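Local structure of putative glycoside hydrolase (Bacteroides thetaiotaomicron VPI-5482, 3HBZ) at residues A[98-103]-A[122-127]; A[194-199]-A[319-324]. The protein binds calcium and is a putative glycoside hydrolase that may play a role in carbohydrate metabolism, although its activity remains unproven. All coordinates share one frame; numbering follows the deposited sequence.

Contact 1: A[98-103]-A[122-127]; sequences TIYNFE and VVMEWA. With CA (calcium ion), chain B; NA (sodium ion), chain D.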
loop_
_atom_site.group_PDB
_atom_site.type_symbol
_atom_site.label_atom_id
_atom_site.label_comp_id
_atom_site.label_asym_id
_atom_site.label_seq_id
_atom_site.Cartn_x
_atom_site.Cartn_y
_atom_site.Cartn_z
ATOM N N THR A 98 -12.734 1.778 -6.986
ATOM C CA THR A 98 -13.633 1.414 -5.865
ATOM C C THR A 98 -14.226 -0.009 -5.925
ATOM O O THR A 98 -15.011 -0.378 -5.050
ATOM C CB THR A 98 -14.814 2.408 -5.735
ATOM O OG1 THR A 98 -15.712 2.272 -6.855
ATOM C CG2 THR A 98 -14.300 3.851 -5.614
ATOM N N ILE A 99 -13.847 -0.785 -6.940
ATOM C CA ILE A 99 -14.364 -2.145 -7.133
ATOM C C ILE A 99 -13.166 -3.071 -7.208
ATOM O O ILE A 99 -12.346 -2.927 -8.104
ATOM C CB ILE A 99 -15.213 -2.268 -8.430
ATOM C CG1 ILE A 99 -16.384 -1.277 -8.429
ATOM C CG2 ILE A 99 -15.701 -3.718 -8.661
ATOM C CD1 ILE A 99 -17.570 -1.687 -7.630
ATOM N N TYR A 100 -13.070 -4.030 -6.290
ATOM C CA TYR A 100 -11.846 -4.822 -6.125
ATOM C C TYR A 100 -12.134 -6.306 -6.218
ATOM O O TYR A 100 -12.735 -6.877 -5.320
ATOM C CB TYR A 100 -11.230 -4.531 -4.761
ATOM C CG TYR A 100 -11.225 -3.061 -4.399
ATOM C CD1 TYR A 100 -10.617 -2.132 -5.220
ATOM C CD2 TYR A 100 -11.834 -2.612 -3.238
ATOM C CE1 TYR A 100 -10.609 -0.788 -4.901
ATOM C CE2 TYR A 100 -11.848 -1.268 -2.908
ATOM C CZ TYR A 100 -11.223 -0.358 -3.723
ATOM O OH TYR A 100 -11.219 0.983 -3.366
ATOM N N ASN A 101 -11.685 -6.933 -7.297
ATOM C CA ASN A 101 -11.902 -8.363 -7.506
ATOM C C ASN A 101 -10.622 -9.211 -7.333
ATOM O O ASN A 101 -10.650 -10.437 -7.398
ATOM C CB ASN A 101 -12.531 -8.566 -8.891
ATOM C CG ASN A 101 -14.033 -8.226 -8.904
ATOM O OD1 ASN A 101 -14.818 -8.860 -8.231
ATOM N ND2 ASN A 101 -14.416 -7.238 -9.678
ATOM N N PHE A 102 -9.501 -8.529 -7.130
ATOM C CA PHE A 102 -8.225 -9.147 -6.816
ATOM C C PHE A 102 -7.724 -10.128 -7.864
ATOM O O PHE A 102 -7.051 -11.111 -7.523
ATOM C CB PHE A 102 -8.279 -9.733 -5.394
ATOM C CG PHE A 102 -8.588 -8.685 -4.358
ATOM C CD1 PHE A 102 -7.618 -7.786 -3.988
ATOM C CD2 PHE A 102 -9.875 -8.483 -3.887
ATOM C CE1 PHE A 102 -7.908 -6.758 -3.096
ATOM C CE2 PHE A 102 -10.151 -7.460 -2.995
ATOM C CZ PHE A 102 -9.152 -6.605 -2.615
ATOM N N GLU A 103 -8.053 -9.847 -9.135
ATOM C CA GLU A 103 -7.631 -10.661 -10.248
ATOM C C GLU A 103 -6.243 -10.267 -10.793
ATOM O O GLU A 103 -5.527 -11.095 -11.329
ATOM C CB GLU A 103 -8.637 -10.612 -11.418
ATOM C CG GLU A 103 -10.125 -10.917 -11.080
ATOM C CD GLU A 103 -10.293 -12.240 -10.345
ATOM O OE1 GLU A 103 -9.476 -13.163 -10.582
ATOM O OE2 GLU A 103 -11.228 -12.352 -9.527
ATOM N N VAL A 122 -3.220 0.502 -15.879
ATOM C CA VAL A 122 -3.170 0.442 -14.429
ATOM C C VAL A 122 -3.593 1.794 -13.798
ATOM O O VAL A 122 -3.050 2.816 -14.133
ATOM C CB VAL A 122 -1.762 0.024 -13.917
ATOM C CG1 VAL A 122 -1.744 0.024 -12.419
ATOM C CG2 VAL A 122 -1.426 -1.372 -14.429
ATOM N N VAL A 123 -4.575 1.790 -12.915
ATOM C CA VAL A 123 -5.016 3.033 -12.222
ATOM C C VAL A 123 -4.748 3.060 -10.710
ATOM O O VAL A 123 -5.051 4.071 -10.039
ATOM C CB VAL A 123 -6.507 3.337 -12.498
ATOM C CG1 VAL A 123 -6.692 3.504 -14.022
ATOM C CG2 VAL A 123 -7.433 2.254 -11.918
HETATM N N MSE A 124 -4.177 1.979 -10.177
HETATM C CA MSE A 124 -3.781 1.917 -8.751
HETATM C C MSE A 124 -2.990 0.644 -8.444
HETATM O O MSE A 124 -3.328 -0.447 -8.943
HETATM C CB MSE A 124 -5.008 1.961 -7.829
HETATM C CG MSE A 124 -4.639 2.310 -6.376
HETATM SE SE MSE A 124 -6.169 2.277 -5.249
HETATM C CE MSE A 124 -6.292 0.342 -4.958
ATOM N N GLU A 125 -1.942 0.799 -7.637
ATOM C CA GLU A 125 -1.210 -0.282 -7.040
ATOM C C GLU A 125 -1.489 -0.351 -5.535
ATOM O O GLU A 125 -1.231 0.603 -4.787
ATOM C CB GLU A 125 0.284 -0.124 -7.267
ATOM C CG GLU A 125 0.635 0.131 -8.724
ATOM C CD GLU A 125 2.107 -0.110 -9.081
ATOM O OE1 GLU A 125 2.906 -0.549 -8.197
ATOM O OE2 GLU A 125 2.430 0.123 -10.286
ATOM N N TRP A 126 -2.056 -1.466 -5.092
ATOM C CA TRP A 126 -2.186 -1.723 -3.653
ATOM C C TRP A 126 -0.787 -1.892 -3.082
ATOM O O TRP A 126 0.150 -2.287 -3.784
ATOM C CB TRP A 126 -2.965 -2.997 -3.373
ATOM C CG TRP A 126 -4.442 -2.926 -3.664
ATOM C CD1 TRP A 126 -5.052 -3.148 -4.853
ATOM C CD2 TRP A 126 -5.489 -2.629 -2.719
ATOM N NE1 TRP A 126 -6.432 -2.977 -4.713
ATOM C CE2 TRP A 126 -6.712 -2.686 -3.405
ATOM C CE3 TRP A 126 -5.501 -2.350 -1.350
ATOM C CZ2 TRP A 126 -7.928 -2.441 -2.779
ATOM C CZ3 TRP A 126 -6.701 -2.142 -0.715
ATOM C CH2 TRP A 126 -7.904 -2.184 -1.421
ATOM N N ALA A 127 -0.652 -1.585 -1.807
ATOM C CA ALA A 127 0.619 -1.760 -1.091
ATOM C C ALA A 127 0.463 -2.874 -0.057
ATOM O O ALA A 127 -0.666 -3.170 0.379
ATOM C CB ALA A 127 1.000 -0.445 -0.391
HETATM CA CA CA B . -11.973 -12.424 -7.319
HETATM NA NA NA D . -11.108 -2.540 -10.104
HETATM O O HOH W 1 -14.062 -11.498 -7.956
HETATM O O HOH W 2 -10.689 -5.226 -9.446
HETATM O O HOH W 3 -9.541 -3.524 -11.886
HETATM O O HOH W 4 -13.291 -3.448 -11.543
HETATM O O HOH W 5 -10.621 -0.764 -11.249
#

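Contact 2: A[194-199]-A[319-324]; sequences SNPLKA and DHFNGA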
loop_
_atom_site.group_PDB
_atom_site.type_symbol
_atom_site.label_atom_id
_atom_site.label_comp_id
_atom_site.label_asym_id
_atom_site.label_seq_id
_atom_site.Cartn_x
_atom_site.Cartn_y
_atom_site.Cartn_z
ATOM N N SER A 194 13.077 -0.211 11.051
ATOM C CA SER A 194 13.599 0.799 11.994
ATOM C C SER A 194 12.411 1.445 12.653
ATOM O O SER A 194 12.400 1.567 13.829
ATOM C CB SER A 194 14.463 1.834 11.265
ATOM O OG SER A 194 13.763 2.308 10.146
ATOM N N ASN A 195 11.362 1.782 11.880
ATOM C CA ASN A 195 10.089 2.304 12.420
ATOM C C ASN A 195 8.905 1.695 11.621
ATOM O O ASN A 195 8.305 2.379 10.802
ATOM C CB ASN A 195 10.032 3.837 12.265
ATOM C CG ASN A 195 10.942 4.579 13.239
ATOM O OD1 ASN A 195 10.594 4.747 14.392
ATOM N ND2 ASN A 195 12.075 5.072 12.754
ATOM N N PRO A 196 8.605 0.396 11.808
ATOM C CA PRO A 196 7.710 -0.290 10.869
ATOM C C PRO A 196 6.305 0.307 10.792
ATOM O O PRO A 196 5.639 0.249 9.743
ATOM C CB PRO A 196 7.684 -1.734 11.384
ATOM C CG PRO A 196 8.191 -1.670 12.772
ATOM C CD PRO A 196 9.207 -0.541 12.761
ATOM N N LEU A 197 5.849 0.894 11.880
ATOM C CA LEU A 197 4.528 1.516 11.865
ATOM C C LEU A 197 4.494 2.763 10.964
ATOM O O LEU A 197 3.427 3.157 10.529
ATOM C CB LEU A 197 4.107 1.898 13.280
ATOM C CG LEU A 197 3.853 0.800 14.336
ATOM C CD1 LEU A 197 3.546 1.453 15.736
ATOM C CD2 LEU A 197 2.722 -0.195 13.915
ATOM N N LYS A 198 5.658 3.418 10.790
ATOM C CA LYS A 198 5.808 4.543 9.861
ATOM C C LYS A 198 5.956 4.072 8.419
ATOM O O LYS A 198 5.784 4.857 7.504
ATOM C CB LYS A 198 7.019 5.403 10.208
ATOM C CG LYS A 198 7.028 6.008 11.655
ATOM C CD LYS A 198 5.970 7.004 11.868
ATOM C CE LYS A 198 6.332 8.416 11.418
ATOM N NZ LYS A 198 5.011 9.169 11.439
ATOM N N ALA A 199 6.288 2.804 8.226
ATOM C CA ALA A 199 6.471 2.245 6.895
ATOM C C ALA A 199 5.159 2.116 6.123
ATOM O O ALA A 199 5.158 2.227 4.891
ATOM C CB ALA A 199 7.149 0.876 6.983
ATOM N N ASP A 319 0.776 -5.710 13.785
ATOM C CA ASP A 319 1.656 -4.579 13.624
ATOM C C ASP A 319 2.484 -4.274 14.885
ATOM O O ASP A 319 3.518 -3.603 14.802
ATOM C CB ASP A 319 0.862 -3.347 13.108
ATOM C CG ASP A 319 -0.197 -2.836 14.090
ATOM O OD1 ASP A 319 -0.362 -3.409 15.185
ATOM O OD2 ASP A 319 -0.877 -1.832 13.732
ATOM N N HIS A 320 2.022 -4.775 16.036
ATOM C CA HIS A 320 2.790 -4.792 17.272
ATOM C C HIS A 320 3.304 -6.216 17.621
ATOM O O HIS A 320 3.572 -6.494 18.771
ATOM C CB HIS A 320 1.920 -4.261 18.430
ATOM C CG HIS A 320 1.638 -2.797 18.337
ATOM N ND1 HIS A 320 0.736 -2.263 17.429
ATOM C CD2 HIS A 320 2.206 -1.738 18.968
ATOM C CE1 HIS A 320 0.711 -0.941 17.560
ATOM N NE2 HIS A 320 1.605 -0.598 18.470
ATOM N N PHE A 321 3.375 -7.113 16.637
ATOM C CA PHE A 321 3.896 -8.479 16.828
ATOM C C PHE A 321 3.110 -9.355 17.797
ATOM O O PHE A 321 3.644 -10.237 18.440
ATOM C CB PHE A 321 5.428 -8.412 17.089
ATOM C CG PHE A 321 6.075 -7.386 16.198
ATOM C CD1 PHE A 321 6.150 -7.611 14.839
ATOM C CD2 PHE A 321 6.391 -6.119 16.679
ATOM C CE1 PHE A 321 6.614 -6.609 13.981
ATOM C CE2 PHE A 321 6.801 -5.118 15.822
ATOM C CZ PHE A 321 6.954 -5.366 14.493
ATOM N N ASN A 322 1.813 -9.118 17.855
ATOM C CA ASN A 322 0.914 -9.969 18.589
ATOM C C ASN A 322 -0.022 -10.653 17.632
ATOM O O ASN A 322 -0.815 -9.993 16.942
ATOM C CB ASN A 322 0.146 -9.132 19.598
ATOM C CG ASN A 322 1.067 -8.429 20.544
ATOM O OD1 ASN A 322 2.184 -8.872 20.775
ATOM N ND2 ASN A 322 0.616 -7.323 21.091
ATOM N N GLY A 323 0.023 -11.976 17.607
ATOM C CA GLY A 323 -0.708 -12.707 16.553
ATOM C C GLY A 323 -0.318 -14.155 16.499
ATOM O O GLY A 323 0.546 -14.579 17.239
ATOM N N ALA A 324 -0.946 -14.914 15.615
ATOM C CA ALA A 324 -0.585 -16.327 15.464
ATOM C C ALA A 324 -0.046 -16.603 14.071
ATOM O O ALA A 324 -0.694 -16.292 13.056
ATOM C CB ALA A 324 -1.791 -17.214 15.765
#

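Contact 1: A[98-103]-A[122-127]
Trp-126 drives the edge of its indole into the face of Tyr-100, an edge-to-face pair with ring planes at 81° and centroids of the two six-membered rings 5.0 Å apart. CZ2 of Trp-126 sits over the centre of the phenol ring and comes within 3.6 Å of Tyr-100 CD1. Here the packing is tight. With CG of Trp-126 beside its backbone N (chi1 -71°), the indole reaches across to segment 98-103, although the CA atoms of Phe-102 and Trp-126 stay 10.1 Å apart. The indole is covered on both faces: Phe-102 CE1 lies over one, at 4.3 Å from Trp-126 CE2, while the methyl CE of selenomethionine Met-124 lies over the other. Trp-126 NE1 is hydrogen-bonded to Glu-116 OE2, and the hydroxyl of Tyr-100 to the carbonyl of Ala-97. The other side of segment 98-103 is polar and wet. Ile-99 O binds the sodium ion at 2.4 Å, among four waters and Glu-116; Asn-101 O and Glu-103 OE2 (2.3 Å from the calcium ion) bind calcium with a water, Thr-155, Lys-157 and Asp-332. The contact is thus a buried aromatic cluster backing a calcium site built from backbone carbonyls and carboxylates.

Contact 2: A[194-199]-A[319-324]
A single leucine meets two polar residues with its two methyl groups: Leu-197 straddles Asp-319 and His-320, and no hydrogen bond joins the two segments. Its CD2 approaches the backbone, 3.6 Å from Asp-319 O, and also touches the aliphatic part of that residue at 3.7 Å from Asp-319 CB. The other methyl, CD1, turns to the imidazole and lies 3.9 Å from His-320 NE2, approaching the ring obliquely. The leucine side chain crosses both partners at about a right angle.

The carboxylate and the imidazole are themselves joined, His-320 ND1 donating to Asp-319 OD1 over 2.7 Å with an N-H...O angle of 158°. The donor meets the oxygen from above the carboxylate plane, about 60° out of it. CG of Asp-319 lies between its backbone N and carbonyl carbon (chi1 64°), which turns the carboxylate back toward the histidine that follows it.

A second, looser touch lies beside the first, where Pro-196 CG comes to the edge of the Phe-321 ring, 4.3 Å from CZ. Asp-319 O lies against one face of that ring, toward its rim, and Met-175 and Pro-176 also pack on the phenylalanine. Leu-197 is held from its own side by backbone bonding to Gly-257.

A diethylene glycol molecule, probably from the crystallisation liquor, makes weak hydrogen bonds with both Asp-319 and His-320. The chemistry therefore implies van der Waals attachment between a short, weakly bonded helix and the loop 319-324, with the polar pairing kept within that loop, where the bond to Asp-319 would restrict rotation of the imidazole.

In the fold
Both contacts fall within the range of the putative carbohydrate metabolism domain, but on opposite sides of the chain's centre, with their own centres 24 Å apart. Their nearest atoms are about 7 Å apart and do not touch. Contact 1 is buried and adjoins one calcium and one sodium ion, whereas contact 2 lies at the surface, away from the annotated sites. Strand 328-338 relates them: it pairs with strand 99-100 of contact 1 and carries the calcium ligand Asp-332, while 319-324 belongs to the loop leading into it. At contact 2 a bound glycol lies about 3 Å from the side chain of Asp-319. No catalytic residue is established at either place.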